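Local coordinates for group 1 truncated hemoglobin GlbN (Synechocystis sp., PDB 1S69), which binds one heme per subunit and forms a very stable complex with oxygen, which it releases only slowly, at residues 26-31 with 88-93. Residues are numbered along the deposited sequence; the frame is centred on the assembly and turned at random.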
loop_
_atom_site.group_PDB
_atom_site.type_symbol
_atom_site.label_atom_id
_atom_site.label_comp_id
_atom_site.label_asym_id
_atom_site.label_seq_id
_atom_site.Cartn_x
_atom_site.Cartn_y
_atom_site.Cartn_z
ATOM N N LEU A 26 -9.321 2.142 7.257
ATOM C CA LEU A 26 -10.657 2.752 7.418
ATOM C C LEU A 26 -11.011 3.087 8.881
ATOM O O LEU A 26 -11.940 3.845 9.161
ATOM C CB LEU A 26 -11.741 1.907 6.750
ATOM C CG LEU A 26 -12.241 2.187 5.316
ATOM C CD1 LEU A 26 -11.388 2.959 4.305
ATOM C CD2 LEU A 26 -12.758 0.883 4.703
ATOM N N GLN A 27 -10.215 2.574 9.795
ATOM C CA GLN A 27 -10.290 2.954 11.204
ATOM C C GLN A 27 -9.249 3.964 11.620
ATOM O O GLN A 27 -9.185 4.321 12.788
ATOM C CB GLN A 27 -10.255 1.729 12.134
ATOM C CG GLN A 27 -11.414 0.712 11.855
ATOM C CD GLN A 27 -12.836 1.337 11.707
ATOM O OE1 GLN A 27 -13.231 2.157 12.506
ATOM N NE2 GLN A 27 -13.590 0.905 10.684
ATOM N N ASP A 28 -8.389 4.372 10.699
ATOM C CA ASP A 28 -7.307 5.302 10.992
ATOM C C ASP A 28 -7.834 6.726 10.704
ATOM O O ASP A 28 -7.966 7.142 9.559
ATOM C CB ASP A 28 -6.103 4.941 10.089
ATOM C CG ASP A 28 -4.877 5.713 10.416
ATOM O OD1 ASP A 28 -5.024 6.800 11.031
ATOM O OD2 ASP A 28 -3.738 5.391 10.007
ATOM N N ASP A 29 -8.155 7.454 11.769
ATOM C CA ASP A 29 -8.654 8.836 11.656
ATOM C C ASP A 29 -7.742 9.810 10.896
ATOM O O ASP A 29 -8.208 10.839 10.394
ATOM C CB ASP A 29 -8.874 9.363 13.041
ATOM C CG ASP A 29 -10.171 8.872 13.624
ATOM O OD1 ASP A 29 -10.960 8.072 12.983
ATOM O OD2 ASP A 29 -10.475 9.259 14.756
ATOM N N ARG A 30 -6.466 9.470 10.786
ATOM C CA ARG A 30 -5.528 10.324 10.006
ATOM C C ARG A 30 -5.829 10.307 8.499
ATOM O O ARG A 30 -5.555 11.274 7.777
ATOM C CB ARG A 30 -4.138 9.841 10.245
ATOM C CG ARG A 30 -3.726 9.948 11.723
ATOM C CD ARG A 30 -2.356 9.345 11.993
ATOM N NE ARG A 30 -2.353 7.889 11.713
ATOM C CZ ARG A 30 -1.303 7.099 11.875
ATOM N NH1 ARG A 30 -0.166 7.613 12.271
ATOM N NH2 ARG A 30 -1.369 5.819 11.552
ATOM N N ILE A 31 -6.422 9.207 8.039
ATOM C CA ILE A 31 -6.511 8.974 6.571
ATOM C C ILE A 31 -7.771 8.377 6.036
ATOM O O ILE A 31 -7.958 8.334 4.826
ATOM C CB ILE A 31 -5.286 8.099 6.078
ATOM C CG1 ILE A 31 -5.232 6.761 6.821
ATOM C CG2 ILE A 31 -3.960 8.932 6.172
ATOM C CD1 ILE A 31 -4.187 5.732 6.260
ATOM N N ALA A 88 2.122 3.873 5.392
ATOM C CA ALA A 88 3.267 2.948 5.515
ATOM C C ALA A 88 3.215 2.282 6.856
ATOM O O ALA A 88 3.417 1.105 6.972
ATOM C CB ALA A 88 4.616 3.676 5.369
ATOM N N GLU A 89 2.921 3.059 7.877
ATOM C CA GLU A 89 2.823 2.552 9.227
ATOM C C GLU A 89 1.685 1.528 9.388
ATOM O O GLU A 89 1.880 0.488 10.048
ATOM C CB GLU A 89 2.648 3.749 10.142
ATOM C CG GLU A 89 2.484 3.501 11.626
ATOM C CD GLU A 89 2.000 4.779 12.307
ATOM O OE1 GLU A 89 2.313 5.900 11.826
ATOM O OE2 GLU A 89 1.245 4.657 13.284
ATOM N N ASP A 90 0.541 1.779 8.756
ATOM C CA ASP A 90 -0.602 0.882 8.796
ATOM C C ASP A 90 -0.275 -0.421 8.060
ATOM O O ASP A 90 -0.718 -1.508 8.456
ATOM C CB ASP A 90 -1.832 1.524 8.115
ATOM C CG ASP A 90 -2.505 2.572 8.991
ATOM O OD1 ASP A 90 -2.069 2.737 10.154
ATOM O OD2 ASP A 90 -3.417 3.318 8.566
ATOM N N LEU A 91 0.436 -0.312 6.942
ATOM C CA LEU A 91 0.794 -1.522 6.191
ATOM C C LEU A 91 1.702 -2.415 7.049
ATOM O O LEU A 91 1.541 -3.654 7.086
ATOM C CB LEU A 91 1.460 -1.175 4.850
ATOM C CG LEU A 91 1.944 -2.357 4.004
ATOM C CD1 LEU A 91 0.745 -3.286 3.614
ATOM C CD2 LEU A 91 2.699 -1.876 2.738
ATOM N N LEU A 92 2.688 -1.801 7.676
ATOM C CA LEU A 92 3.702 -2.567 8.410
ATOM C C LEU A 92 3.115 -3.155 9.692
ATOM O O LEU A 92 3.465 -4.282 10.059
ATOM C CB LEU A 92 4.945 -1.728 8.677
ATOM C CG LEU A 92 5.666 -1.148 7.444
ATOM C CD1 LEU A 92 6.828 -0.342 7.936
ATOM C CD2 LEU A 92 6.107 -2.190 6.424
ATOM N N ALA A 93 2.163 -2.433 10.287
ATOM C CA ALA A 93 1.409 -2.885 11.482
ATOM C C ALA A 93 0.609 -4.112 11.173
ATOM O O ALA A 93 0.633 -5.066 11.966
ATOM C CB ALA A 93 0.466 -1.798 12.039
#
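A salt-bridge network of Asp28, Arg30, Glu89 and Asp90 joins the loop after helix 10-26 to helix 81-98. Arg30 NH1 donates to Glu89 OE1 at 3.0 Å, with an N-H...O angle of 157°. NH2 adds a weak bond to Glu89 OE2, and the guanidinium and carboxylate planes stand 70° apart. Glu89 gets there with an extended chain, its CG anti to the backbone N (chi1 179°). On the same guanidinium, NH2 also forms a longer salt bridge, 3.5 Å, to Asp90 OD1, which sits at the edge of the group. Asp28 holds the arginine side-on: NE donates to the syn lone pair of Asp28 OD1 at 3.0 Å, and NH2 reaches Asp28 OD2 at 2.9 Å. Because OD1 also accepts from Arg30 N, the loop closes an Asx turn here. In this truncated globin the turn leads into the heme pocket: Ile31 touches the heme, while its CD1 meets Asp90 OD2 tip to tip at 3.4 Å. Asp28 OD2 and Asp90 OD2 are 2.5 Å apart, a separation at which one of the two acids probably holds a proton. An alanine in place of Asp28 would probably leave the guanidinium of Arg30 freer to turn away from Glu89 and Arg30 N without its side-chain acceptor.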